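PDB 2INV: inulin fructotransferase from Bacillus sp. snu-7, which catalyses the depolymerisation of inulin by intramolecular fructosyl transfer, releasing a cyclic di-fructose anhydride. Local coordinates for residues V148-T151 and N155-H158; N332-N337 and T351-A356. All blocks are in the same frame, centred on the assembly; numbering follows the deposited sequence.

How the contacts relate
Both contacts belong to one right-handed parallel beta-helix, contact 1 on a loop that rises from it and contact 2 inside its coil. Contact 1 (148-151 with 155-158) folds the excursion between strands 135-146 and 162-166 back on itself; the side chain of Tyr157 lies about 5 Å from a bound fructose, and its hydroxyl meets Arg252, a residue of a glycan pocket. Contact 2 (332-337 with 351-356) lies later in the chain, in the buried interior of the helix. Centres are 31 Å apart and nearest atoms about 18 Å, so the two do not touch: one shapes a loop near the sugar, the other packs the core.

Contact 1 (V148-T151 and N155-H158); sequences VGFT and NSYH
Phe150 lays the face of its ring on the backbone of Tyr157. The CA of Tyr157 stands 3.3 Å from the Phe150 ring centroid and only 3° off the normal, a CH-pi contact over the middle of the face. Tyr157 N comes over the same ring, 3.3 Å from Phe150 CG. The aromatic ring of Tyr157 is slid off to one side, its plane 29° from that of Phe150, so the two rings barely overlap and meet where Phe150 CE2 lies 4.0 Å from Tyr157 CD1. Beside this, the backbone closes the loop: Thr151 N donates to His158 O at 2.8 Å in a nearly straight bond. In the next shell Ser156 makes an ST turn: chi1 of 76° sets OG where it accepts from His158 N, and OG also hydrogen-bonds to Gly153 O. His158 ND1 donates to Ser156 O at 2.7 Å, in the imidazole plane but above that of the carbonyl, which fixes the ring's rotation and gives Ser156 O a partner. Tyr182 stacks on Phe150, and Arg252 hydrogen-bonds to Tyr157 OH. Ring face, backbone bond and ST turn together hold the turn carrying Tyr157, consistent with a settled place for its ring beside the fructose.

Contact 2 (N332-N337 and T351-A356); sequences NLFAYN and TQILIA
Gln352 reaches across from the corner of its coil to pass between Phe334 and Tyr336, two residues of strand 328-337 that face segment 351-356. Its CB starts the approach, 4.1 Å from Phe334 CD2. CG lies anti to the carbonyl carbon (chi1 -67°), and a further bend at chi2 curls the chain, carrying CD to 4.1 Å from Tyr336 CB. There the amide divides. OE1 goes to the phenylalanine, 3.6 Å from Phe334 CD2 and nearly as close to its CB, while NE2 goes to the tyrosine, 3.5 Å from Tyr336 CB and within van der Waals range of CG and CD2. The amide plane is steeply inclined to both rings, 74° from that of Phe334 and 79° from that of Tyr336. These are packing contacts; NE2 hydrogen-bonds to Ser374 OG, and Tyr336 OH to Asp315 OD1.

This is interior packing of a right-handed parallel beta-helix: strand 328-337 pairs in parallel with 285-299 and 362-370, strand 351-357 with 320-323 and 375-379, so the contact joins two faces of the coil. The chain turns its corner at Gln352, and the next residue, Ile353, takes up the far end of the Phe334 ring. Its CD1 and CG1 both come to Phe334 CZ, CD1 standing 3.4 Å from that atom, with the two side chains crossing at about a right angle. With an alanine at Phe334 the ring is gone, which would probably open a gap beside Ile353 CD1 and Gln352 OE1. Val319 and Val320 also touch Phe334, as does Ile296 on strand 285-299.

Contact 1 (V148-T151 and N155-H158)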
loop_
_atom_site.group_PDB
_atom_site.type_symbol
_atom_site.label_atom_id
_atom_site.label_comp_id
_atom_site.label_asym_id
_atom_site.label_seq_id
_atom_site.Cartn_x
_atom_site.Cartn_y
_atom_site.Cartn_z
ATOM N N VAL A 148 -11.056 -26.494 -3.980
ATOM C CA VAL A 148 -10.634 -27.887 -4.061
ATOM C C VAL A 148 -10.162 -28.422 -5.420
ATOM O O VAL A 148 -9.091 -29.018 -5.511
ATOM C CB VAL A 148 -11.752 -28.810 -3.523
ATOM C CG1 VAL A 148 -11.287 -30.252 -3.529
ATOM C CG2 VAL A 148 -12.133 -28.373 -2.120
ATOM N N GLY A 149 -10.951 -28.218 -6.469
ATOM C CA GLY A 149 -10.555 -28.723 -7.772
ATOM C C GLY A 149 -11.365 -28.207 -8.945
ATOM O O GLY A 149 -12.430 -27.619 -8.769
ATOM N N PHE A 150 -10.847 -28.427 -10.149
ATOM C CA PHE A 150 -11.519 -27.991 -11.369
ATOM C C PHE A 150 -12.206 -29.152 -12.072
ATOM O O PHE A 150 -11.651 -30.244 -12.159
ATOM C CB PHE A 150 -10.525 -27.254 -12.267
ATOM C CG PHE A 150 -10.194 -25.886 -11.748
ATOM C CD1 PHE A 150 -11.208 -25.100 -11.212
ATOM C CD2 PHE A 150 -8.893 -25.401 -11.729
ATOM C CE1 PHE A 150 -10.937 -23.860 -10.661
ATOM C CE2 PHE A 150 -8.603 -24.160 -11.180
ATOM C CZ PHE A 150 -9.631 -23.383 -10.642
ATOM N N THR A 151 -13.409 -28.906 -12.585
ATOM C CA THR A 151 -14.214 -29.960 -13.184
ATOM C C THR A 151 -14.906 -29.620 -14.502
ATOM O O THR A 151 -15.532 -28.570 -14.607
ATOM C CB THR A 151 -15.313 -30.352 -12.181
ATOM O OG1 THR A 151 -15.797 -29.171 -11.524
ATOM C CG2 THR A 151 -14.784 -31.343 -11.157
ATOM N N ASN A 155 -7.466 -28.808 -15.286
ATOM C CA ASN A 155 -6.921 -27.485 -15.586
ATOM C C ASN A 155 -7.944 -26.598 -16.288
ATOM O O ASN A 155 -7.576 -25.717 -17.066
ATOM C CB ASN A 155 -5.678 -27.599 -16.478
ATOM C CG ASN A 155 -4.524 -28.300 -15.795
ATOM O OD1 ASN A 155 -4.254 -28.073 -14.618
ATOM N ND2 ASN A 155 -3.819 -29.143 -16.541
ATOM N N SER A 156 -9.218 -26.815 -15.982
ATOM C CA SER A 156 -10.302 -26.068 -16.606
ATOM C C SER A 156 -10.612 -24.692 -16.015
ATOM O O SER A 156 -11.153 -23.835 -16.711
ATOM C CB SER A 156 -11.582 -26.898 -16.563
ATOM O OG SER A 156 -12.144 -26.877 -15.254
ATOM N N TYR A 157 -10.275 -24.481 -14.745
ATOM C CA TYR A 157 -10.574 -23.217 -14.071
ATOM C C TYR A 157 -12.079 -23.065 -14.008
ATOM O O TYR A 157 -12.598 -21.950 -14.010
ATOM C CB TYR A 157 -10.030 -22.016 -14.829
ATOM C CG TYR A 157 -8.570 -21.719 -14.606
ATOM C CD1 TYR A 157 -8.145 -20.919 -13.545
ATOM C CD2 TYR A 157 -7.620 -22.221 -15.472
ATOM C CE1 TYR A 157 -6.799 -20.630 -13.360
ATOM C CE2 TYR A 157 -6.280 -21.943 -15.314
ATOM C CZ TYR A 157 -5.870 -21.148 -14.258
ATOM O OH TYR A 157 -4.535 -20.874 -14.111
ATOM N N HIS A 158 -12.780 -24.188 -13.977
ATOM C CA HIS A 158 -14.231 -24.168 -13.904
ATOM C C HIS A 158 -14.691 -25.112 -12.828
ATOM O O HIS A 158 -14.186 -26.230 -12.726
ATOM C CB HIS A 158 -14.848 -24.610 -15.230
ATOM C CG HIS A 158 -14.874 -23.535 -16.275
ATOM N ND1 HIS A 158 -13.769 -23.197 -17.027
ATOM C CD2 HIS A 158 -15.863 -22.695 -16.671
ATOM C CE1 HIS A 158 -14.073 -22.198 -17.837
ATOM N NE2 HIS A 158 -15.337 -21.875 -17.640
#

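Contact 2 (N332-N337 and T351-A356)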
loop_
_atom_site.group_PDB
_atom_site.type_symbol
_atom_site.label_atom_id
_atom_site.label_comp_id
_atom_site.label_asym_id
_atom_site.label_seq_id
_atom_site.Cartn_x
_atom_site.Cartn_y
_atom_site.Cartn_z
ATOM N N ASN A 332 4.882 4.225 -18.895
ATOM C CA ASN A 332 4.744 2.770 -18.754
ATOM C C ASN A 332 5.905 2.080 -19.474
ATOM O O ASN A 332 6.426 2.615 -20.457
ATOM C CB ASN A 332 3.430 2.290 -19.383
ATOM C CG ASN A 332 2.201 2.834 -18.675
ATOM O OD1 ASN A 332 2.011 2.617 -17.477
ATOM N ND2 ASN A 332 1.352 3.540 -19.421
ATOM N N LEU A 333 6.313 0.905 -18.993
ATOM C CA LEU A 333 7.393 0.164 -19.643
ATOM C C LEU A 333 6.838 -1.145 -20.203
ATOM O O LEU A 333 6.371 -1.997 -19.449
ATOM C CB LEU A 333 8.535 -0.125 -18.653
ATOM C CG LEU A 333 9.895 -0.533 -19.259
ATOM C CD1 LEU A 333 10.943 -0.631 -18.160
ATOM C CD2 LEU A 333 9.784 -1.855 -20.003
ATOM N N PHE A 334 6.886 -1.287 -21.526
ATOM C CA PHE A 334 6.390 -2.489 -22.189
ATOM C C PHE A 334 7.519 -3.440 -22.584
ATOM O O PHE A 334 8.381 -3.092 -23.388
ATOM C CB PHE A 334 5.602 -2.132 -23.456
ATOM C CG PHE A 334 4.341 -1.351 -23.205
ATOM C CD1 PHE A 334 4.396 -0.000 -22.876
ATOM C CD2 PHE A 334 3.097 -1.961 -23.322
ATOM C CE1 PHE A 334 3.236 0.736 -22.671
ATOM C CE2 PHE A 334 1.924 -1.233 -23.116
ATOM C CZ PHE A 334 1.993 0.112 -22.793
ATOM N N ALA A 335 7.494 -4.649 -22.031
ATOM C CA ALA A 335 8.497 -5.669 -22.337
ATOM C C ALA A 335 7.755 -6.808 -23.025
ATOM O O ALA A 335 7.049 -7.586 -22.386
ATOM C CB ALA A 335 9.155 -6.163 -21.059
ATOM N N TYR A 336 7.919 -6.896 -24.337
ATOM C CA TYR A 336 7.236 -7.908 -25.127
ATOM C C TYR A 336 8.182 -8.940 -25.736
ATOM O O TYR A 336 9.042 -8.618 -26.564
ATOM C CB TYR A 336 6.410 -7.197 -26.205
ATOM C CG TYR A 336 5.609 -8.087 -27.115
ATOM C CD1 TYR A 336 6.232 -8.826 -28.119
ATOM C CD2 TYR A 336 4.223 -8.171 -26.997
ATOM C CE1 TYR A 336 5.498 -9.625 -28.986
ATOM C CE2 TYR A 336 3.476 -8.969 -27.863
ATOM C CZ TYR A 336 4.119 -9.690 -28.852
ATOM O OH TYR A 336 3.394 -10.478 -29.715
ATOM N N ASN A 337 8.016 -10.190 -25.308
ATOM C CA ASN A 337 8.840 -11.295 -25.796
ATOM C C ASN A 337 7.926 -12.449 -26.208
ATOM O O ASN A 337 7.456 -13.226 -25.366
ATOM C CB ASN A 337 9.793 -11.773 -24.701
ATOM C CG ASN A 337 10.872 -12.679 -25.227
ATOM O OD1 ASN A 337 11.701 -13.175 -24.470
ATOM N ND2 ASN A 337 10.888 -12.877 -26.534
ATOM N N THR A 351 1.049 -5.126 -31.557
ATOM C CA THR A 351 0.673 -3.765 -31.185
ATOM C C THR A 351 0.754 -3.606 -29.678
ATOM O O THR A 351 0.065 -4.307 -28.943
ATOM C CB THR A 351 -0.769 -3.429 -31.626
ATOM O OG1 THR A 351 -0.868 -3.480 -33.055
ATOM C CG2 THR A 351 -1.171 -2.039 -31.142
ATOM N N GLN A 352 1.610 -2.703 -29.217
ATOM C CA GLN A 352 1.736 -2.482 -27.787
ATOM C C GLN A 352 0.520 -1.716 -27.293
ATOM O O GLN A 352 -0.189 -2.165 -26.386
ATOM C CB GLN A 352 3.011 -1.698 -27.456
ATOM C CG GLN A 352 4.326 -2.449 -27.743
ATOM C CD GLN A 352 4.322 -3.880 -27.254
ATOM O OE1 GLN A 352 4.006 -4.163 -26.087
ATOM N NE2 GLN A 352 4.693 -4.799 -28.146
ATOM N N ILE A 353 0.277 -0.551 -27.883
ATOM C CA ILE A 353 -0.869 0.253 -27.475
ATOM C C ILE A 353 -1.824 0.538 -28.630
ATOM O O ILE A 353 -1.441 1.096 -29.660
ATOM C CB ILE A 353 -0.424 1.592 -26.851
ATOM C CG1 ILE A 353 0.346 1.315 -25.564
ATOM C CG2 ILE A 353 -1.636 2.472 -26.563
ATOM C CD1 ILE A 353 1.021 2.530 -24.967
ATOM N N LEU A 354 -3.075 0.126 -28.457
ATOM C CA LEU A 354 -4.097 0.347 -29.469
ATOM C C LEU A 354 -5.201 1.240 -28.936
ATOM O O LEU A 354 -5.830 0.958 -27.909
ATOM C CB LEU A 354 -4.716 -0.971 -29.948
ATOM C CG LEU A 354 -5.925 -0.788 -30.867
ATOM C CD1 LEU A 354 -5.491 -0.103 -32.156
ATOM C CD2 LEU A 354 -6.552 -2.141 -31.163
ATOM N N ILE A 355 -5.428 2.318 -29.667
ATOM C CA ILE A 355 -6.454 3.282 -29.338
ATOM C C ILE A 355 -7.558 2.960 -30.349
ATOM O O ILE A 355 -7.598 3.487 -31.457
ATOM C CB ILE A 355 -5.872 4.713 -29.484
ATOM C CG1 ILE A 355 -4.586 4.816 -28.650
ATOM C CG2 ILE A 355 -6.866 5.758 -29.023
ATOM C CD1 ILE A 355 -4.786 4.567 -27.155
ATOM N N ALA A 356 -8.427 2.038 -29.938
ATOM C CA ALA A 356 -9.542 1.520 -30.734
ATOM C C ALA A 356 -10.532 2.543 -31.247
ATOM O O ALA A 356 -11.057 2.418 -32.356
ATOM C CB ALA A 356 -10.286 0.459 -29.924
#